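Local coordinates for fatty acid multifunctional protein (atmfp2) (Arabidopsis thaliana, PDB 2WTB) that carries out several steps of peroxisomal fatty acid beta-oxidation, with enoyl-CoA hydratase and 3-hydroxyacyl-CoA dehydrogenase activities on one chain, at residues 18-23 with 196-201; 484-489 with 654-659. All coordinates share one frame; numbering follows the deposited sequence.

From the N terminus, strand 18-24 enters the sheet of the hydratase/isomerase part, and the chain runs on before helix 193-205 comes back to it; contact 1 closes that loop. A linking region rich in helices and the other strands of the NAD-binding sheet follow. Contact 2 then opens at strand 486-491 and closes, after a span of almost purely helical or loop structure, when helix 651-662 returns to that strand. The loops lie in series, neither nested nor crossing; the centres of the two contacts are about 43 Å apart and their nearest atoms about 25 Å. Contact 1 ties helix to sheet inside one catalytic part, whereas contact 2 joins the dinucleotide-binding sheet to a helix from the C-terminal region.

Contact 1 of 2, residues 18-23 with 196-201; sequences VAVITL and TARRWA
Val18 and Val20 of strand 18-24 meet one long side chain, Arg198 of helix 193-205, and the contact buries 186 Å². Its apolar share lies at the base of the arginine. Both methyls of Val18 lie close to Arg198 CB, Val18 CG1 at 3.9 Å and Val18 CG2 at 4.1 Å. A beta-branched residue suits this place, since it can offer a broad hydrocarbon surface to the methylene stem while favouring the extended backbone.

Farther out, the arginine reaches across the strand, and its guanidinium lies beside Val18 and Val20. Arg198 CG sits between the backbone N and the carbonyl carbon (chi1 66°), and a second bend at chi3, 68°, swings the flat end toward the strand. There Val18 CB approaches Arg198 NH1 at 3.6 Å, while Val20 CG2 presses closely on Arg198 NH2 at 3.2 Å. Both valines meet the group obliquely, and the side chains of Val20 and Arg198 cross at about a right angle.

The charge is met two residues ahead of Val18, where Asp16 forms a salt bridge from OD2 to Arg198 NH1 and accepts a hydrogen bond from the backbone N of Val18 at OD1. One carboxylate thus holds both the arginine and the strand it lies on. With an alanine in place of Arg198, Asp16 would probably be left without this cationic mate and Val20 without the guanidinium beside it.

Ala197, small enough to let the helix come near, touches Val56 of strand 54-59 and Ile128 of strand 126-129, whereas Ile21 on the alternate side of strand 18-24 meets helix 33-46. A sheet with helices on both faces fits the crotonase-type fold of the enoyl-CoA hydratase/isomerase family, and here helix 193-205 spans several of its strands.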
loop_
_atom_site.group_PDB
_atom_site.type_symbol
_atom_site.label_atom_id
_atom_site.label_comp_id
_atom_site.label_asym_id
_atom_site.label_seq_id
_atom_site.Cartn_x
_atom_site.Cartn_y
_atom_site.Cartn_z
ATOM N N VAL A 18 -25.927 12.722 -32.953
ATOM C CA VAL A 18 -24.944 12.059 -32.104
ATOM C C VAL A 18 -25.561 11.608 -30.782
ATOM O O VAL A 18 -26.204 12.392 -30.082
ATOM C CB VAL A 18 -23.733 12.965 -31.808
ATOM C CG1 VAL A 18 -22.671 12.184 -31.054
ATOM C CG2 VAL A 18 -23.163 13.529 -33.097
ATOM N N ALA A 19 -25.361 10.337 -30.448
ATOM C CA ALA A 19 -25.853 9.792 -29.191
ATOM C C ALA A 19 -24.775 9.867 -28.111
ATOM O O ALA A 19 -23.707 9.271 -28.245
ATOM C CB ALA A 19 -26.323 8.354 -29.383
ATOM N N VAL A 20 -25.065 10.606 -27.044
ATOM C CA VAL A 20 -24.144 10.744 -25.921
ATOM C C VAL A 20 -24.551 9.824 -24.777
ATOM O O VAL A 20 -25.659 9.929 -24.253
ATOM C CB VAL A 20 -24.116 12.187 -25.393
ATOM C CG1 VAL A 20 -23.089 12.325 -24.278
ATOM C CG2 VAL A 20 -23.827 13.161 -26.523
ATOM N N ILE A 21 -23.650 8.927 -24.390
ATOM C CA ILE A 21 -23.911 7.985 -23.309
ATOM C C ILE A 21 -23.090 8.344 -22.079
ATOM O O ILE A 21 -21.858 8.360 -22.132
ATOM C CB ILE A 21 -23.560 6.547 -23.729
ATOM C CG1 ILE A 21 -24.297 6.171 -25.013
ATOM C CG2 ILE A 21 -23.880 5.563 -22.613
ATOM C CD1 ILE A 21 -24.001 4.772 -25.478
ATOM N N THR A 22 -23.773 8.625 -20.971
ATOM C CA THR A 22 -23.097 8.989 -19.728
ATOM C C THR A 22 -23.033 7.813 -18.760
ATOM O O THR A 22 -24.058 7.228 -18.411
ATOM C CB THR A 22 -23.784 10.176 -19.018
ATOM O OG1 THR A 22 -23.945 11.266 -19.935
ATOM C CG2 THR A 22 -22.953 10.639 -17.826
ATOM N N LEU A 23 -21.823 7.472 -18.330
ATOM C CA LEU A 23 -21.633 6.409 -17.355
ATOM C C LEU A 23 -21.901 6.944 -15.955
ATOM O O LEU A 23 -21.247 7.883 -15.500
ATOM C CB LEU A 23 -20.215 5.843 -17.445
ATOM C CG LEU A 23 -19.725 5.412 -18.832
ATOM C CD1 LEU A 23 -18.267 4.985 -18.771
ATOM C CD2 LEU A 23 -20.591 4.299 -19.406
ATOM N N THR A 196 -16.284 18.744 -28.322
ATOM C CA THR A 196 -15.199 18.308 -29.188
ATOM C C THR A 196 -15.434 16.876 -29.658
ATOM O O THR A 196 -15.226 16.556 -30.827
ATOM C CB THR A 196 -13.839 18.401 -28.473
ATOM O OG1 THR A 196 -13.568 19.767 -28.128
ATOM C CG2 THR A 196 -12.725 17.881 -29.370
ATOM N N ALA A 197 -15.889 16.022 -28.749
ATOM C CA ALA A 197 -16.086 14.611 -29.069
ATOM C C ALA A 197 -17.157 14.395 -30.135
ATOM O O ALA A 197 -16.953 13.626 -31.077
ATOM C CB ALA A 197 -16.404 13.812 -27.813
ATOM N N ARG A 198 -18.296 15.070 -29.993
ATOM C CA ARG A 198 -19.373 14.923 -30.971
ATOM C C ARG A 198 -18.987 15.528 -32.325
ATOM O O ARG A 198 -19.393 15.028 -33.373
ATOM C CB ARG A 198 -20.697 15.506 -30.453
ATOM C CG ARG A 198 -20.701 17.009 -30.259
ATOM C CD ARG A 198 -22.119 17.563 -30.156
ATOM N NE ARG A 198 -22.808 17.138 -28.940
ATOM C CZ ARG A 198 -23.924 16.416 -28.922
ATOM N NH1 ARG A 198 -24.491 16.035 -30.060
ATOM N NH2 ARG A 198 -24.482 16.080 -27.766
ATOM N N ARG A 199 -18.198 16.598 -32.298
ATOM C CA ARG A 199 -17.662 17.176 -33.522
ATOM C C ARG A 199 -16.697 16.191 -34.180
ATOM O O ARG A 199 -16.683 16.033 -35.403
ATOM C CB ARG A 199 -16.938 18.489 -33.226
ATOM C CG ARG A 199 -16.346 19.156 -34.459
ATOM C CD ARG A 199 -15.394 20.289 -34.089
ATOM N NE ARG A 199 -14.167 19.792 -33.474
ATOM C CZ ARG A 199 -13.113 19.355 -34.156
ATOM N NH1 ARG A 199 -13.133 19.352 -35.482
ATOM N NH2 ARG A 199 -12.037 18.918 -33.514
ATOM N N TRP A 200 -15.891 15.530 -33.356
ATOM C CA TRP A 200 -14.940 14.540 -33.841
ATOM C C TRP A 200 -15.685 13.355 -34.451
ATOM O O TRP A 200 -15.314 12.857 -35.514
ATOM C CB TRP A 200 -14.036 14.070 -32.697
ATOM C CG TRP A 200 -12.776 13.392 -33.151
ATOM C CD1 TRP A 200 -12.660 12.127 -33.650
ATOM C CD2 TRP A 200 -11.450 13.939 -33.134
ATOM N NE1 TRP A 200 -11.348 11.856 -33.953
ATOM C CE2 TRP A 200 -10.585 12.952 -33.645
ATOM C CE3 TRP A 200 -10.914 15.170 -32.744
ATOM C CZ2 TRP A 200 -9.212 13.156 -33.774
ATOM C CZ3 TRP A 200 -9.548 15.371 -32.872
ATOM C CH2 TRP A 200 -8.714 14.369 -33.382
ATOM N N ALA A 201 -16.746 12.921 -33.777
ATOM C CA ALA A 201 -17.532 11.775 -34.222
ATOM C C ALA A 201 -18.140 11.980 -35.608
ATOM O O ALA A 201 -18.145 11.066 -36.431
ATOM C CB ALA A 201 -18.615 11.453 -33.210
#

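Contact 2 of 2, residues 484-489 with 654-659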
loop_
_atom_site.group_PDB
_atom_site.type_symbol
_atom_site.label_atom_id
_atom_site.label_comp_id
_atom_site.label_asym_id
_atom_site.label_seq_id
_atom_site.Cartn_x
_atom_site.Cartn_y
_atom_site.Cartn_z
ATOM N N LYS A 484 -0.675 11.234 3.498
ATOM C CA LYS A 484 -0.406 10.049 2.690
ATOM C C LYS A 484 0.109 8.864 3.505
ATOM O O LYS A 484 0.933 8.081 3.030
ATOM C CB LYS A 484 0.578 10.391 1.570
ATOM C CG LYS A 484 0.202 11.637 0.785
ATOM C CD LYS A 484 -1.223 11.553 0.263
ATOM C CE LYS A 484 -1.561 12.748 -0.616
ATOM N NZ LYS A 484 -1.405 14.041 0.107
ATOM N N LYS A 485 -0.382 8.736 4.731
ATOM C CA LYS A 485 -0.028 7.613 5.588
ATOM C C LYS A 485 -1.203 6.648 5.686
ATOM O O LYS A 485 -2.345 7.023 5.421
ATOM C CB LYS A 485 0.345 8.107 6.987
ATOM C CG LYS A 485 1.670 8.845 7.069
ATOM C CD LYS A 485 2.806 7.892 7.387
ATOM C CE LYS A 485 4.098 8.646 7.654
ATOM N NZ LYS A 485 4.665 9.242 6.412
ATOM N N THR A 486 -0.916 5.406 6.060
ATOM C CA THR A 486 -1.962 4.429 6.340
ATOM C C THR A 486 -2.015 4.158 7.837
ATOM O O THR A 486 -1.136 3.492 8.385
ATOM C CB THR A 486 -1.745 3.115 5.576
ATOM O OG1 THR A 486 -2.011 3.323 4.186
ATOM C CG2 THR A 486 -2.674 2.029 6.101
ATOM N N PRO A 487 -3.047 4.689 8.505
ATOM C CA PRO A 487 -3.167 4.629 9.962
ATOM C C PRO A 487 -3.805 3.339 10.436
ATOM O O PRO A 487 -4.761 2.863 9.826
ATOM C CB PRO A 487 -4.115 5.795 10.287
ATOM C CG PRO A 487 -4.394 6.493 8.973
ATOM C CD PRO A 487 -4.131 5.484 7.912
ATOM N N VAL A 488 -3.264 2.780 11.513
ATOM C CA VAL A 488 -3.957 1.752 12.273
ATOM C C VAL A 488 -4.088 2.234 13.712
ATOM O O VAL A 488 -3.149 2.803 14.271
ATOM C CB VAL A 488 -3.223 0.396 12.236
ATOM C CG1 VAL A 488 -3.394 -0.257 10.877
ATOM C CG2 VAL A 488 -1.752 0.574 12.574
ATOM N N VAL A 489 -5.260 2.029 14.304
ATOM C CA VAL A 489 -5.497 2.451 15.680
ATOM C C VAL A 489 -5.248 1.298 16.641
ATOM O O VAL A 489 -6.057 0.379 16.747
ATOM C CB VAL A 489 -6.930 2.988 15.874
ATOM C CG1 VAL A 489 -7.173 3.330 17.334
ATOM C CG2 VAL A 489 -7.166 4.206 14.989
ATOM N N LEU A 654 -3.844 -6.127 11.591
ATOM C CA LEU A 654 -2.557 -6.766 11.835
ATOM C C LEU A 654 -1.854 -7.101 10.519
ATOM O O LEU A 654 -0.634 -6.977 10.407
ATOM C CB LEU A 654 -2.738 -8.029 12.675
ATOM C CG LEU A 654 -3.152 -7.812 14.131
ATOM C CD1 LEU A 654 -3.098 -9.126 14.893
ATOM C CD2 LEU A 654 -2.259 -6.771 14.788
ATOM N N ASP A 655 -2.635 -7.520 9.526
ATOM C CA ASP A 655 -2.101 -7.827 8.203
ATOM C C ASP A 655 -1.401 -6.614 7.602
ATOM O O ASP A 655 -0.211 -6.670 7.286
ATOM C CB ASP A 655 -3.214 -8.312 7.271
ATOM C CG ASP A 655 -3.757 -9.672 7.669
ATOM O OD1 ASP A 655 -2.999 -10.460 8.272
ATOM O OD2 ASP A 655 -4.938 -9.957 7.376
ATOM N N ILE A 656 -2.145 -5.520 7.450
ATOM C CA ILE A 656 -1.591 -4.277 6.920
ATOM C C ILE A 656 -0.390 -3.810 7.737
ATOM O O ILE A 656 0.592 -3.312 7.184
ATOM C CB ILE A 656 -2.651 -3.147 6.865
ATOM C CG1 ILE A 656 -3.295 -3.084 5.480
ATOM C CG2 ILE A 656 -2.019 -1.799 7.161
ATOM C CD1 ILE A 656 -3.803 -4.404 4.979
ATOM N N ALA A 657 -0.466 -3.980 9.052
ATOM C CA ALA A 657 0.608 -3.539 9.934
ATOM C C ALA A 657 1.917 -4.254 9.620
ATOM O O ALA A 657 2.927 -3.615 9.332
ATOM C CB ALA A 657 0.221 -3.734 11.394
ATOM N N GLY A 658 1.893 -5.582 9.675
ATOM C CA GLY A 658 3.066 -6.374 9.360
ATOM C C GLY A 658 3.555 -6.090 7.956
ATOM O O GLY A 658 4.752 -5.940 7.717
ATOM N N ILE A 659 2.615 -6.009 7.021
ATOM C CA ILE A 659 2.936 -5.734 5.625
ATOM C C ILE A 659 3.629 -4.389 5.453
ATOM O O ILE A 659 4.692 -4.301 4.843
ATOM C CB ILE A 659 1.667 -5.743 4.750
ATOM C CG1 ILE A 659 1.213 -7.179 4.483
ATOM C CG2 ILE A 659 1.912 -5.003 3.441
ATOM C CD1 ILE A 659 -0.086 -7.274 3.713
#
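Beside Ile656, the helix residue that touches Thr486 and Val488, the carboxylate of Asp655 is gripped at OD1 by two backbone N-H groups, those of Met672 and Phe673, which tie helix 651-662 to the start of the helix that follows. The strand opposite Ile656, 486-491, is the edge strand of the sheet in the NAD-binding, Rossmann-type part of the dehydrogenase. Lys484, with positive phi (51°), is the C-prime residue of the Schellman motif that ends helix 470-482 and lets the chain turn into this strand.

Alternation then sorts the side chains. Pro487 and Val489 pack on helix 470-482, while Thr486 and Val488 point toward helix 651-662. Threonine suits a buried place with mixed demands: its OG1, beside the backbone N, hydrogen-bonds Gln293 OE1, and its methyl, anti to that N, is left for the apolar side. The contact is slight, burying 120 Å² without a hydrogen bond across it. The closest pair of alpha carbons, Val488 CA and Ala657 CA, is 7.4 Å apart, a spacing that leaves room for one methyl layer from each side.

Ile656 fills the interval with its shorter branch, and its side chain crosses that of Thr486 at about a right angle. That one methyl, Ile656 CG2, serves both strand residues, lying 4.0 Å from Thr486 CG2 and 4.3 Å from Val488 CG1.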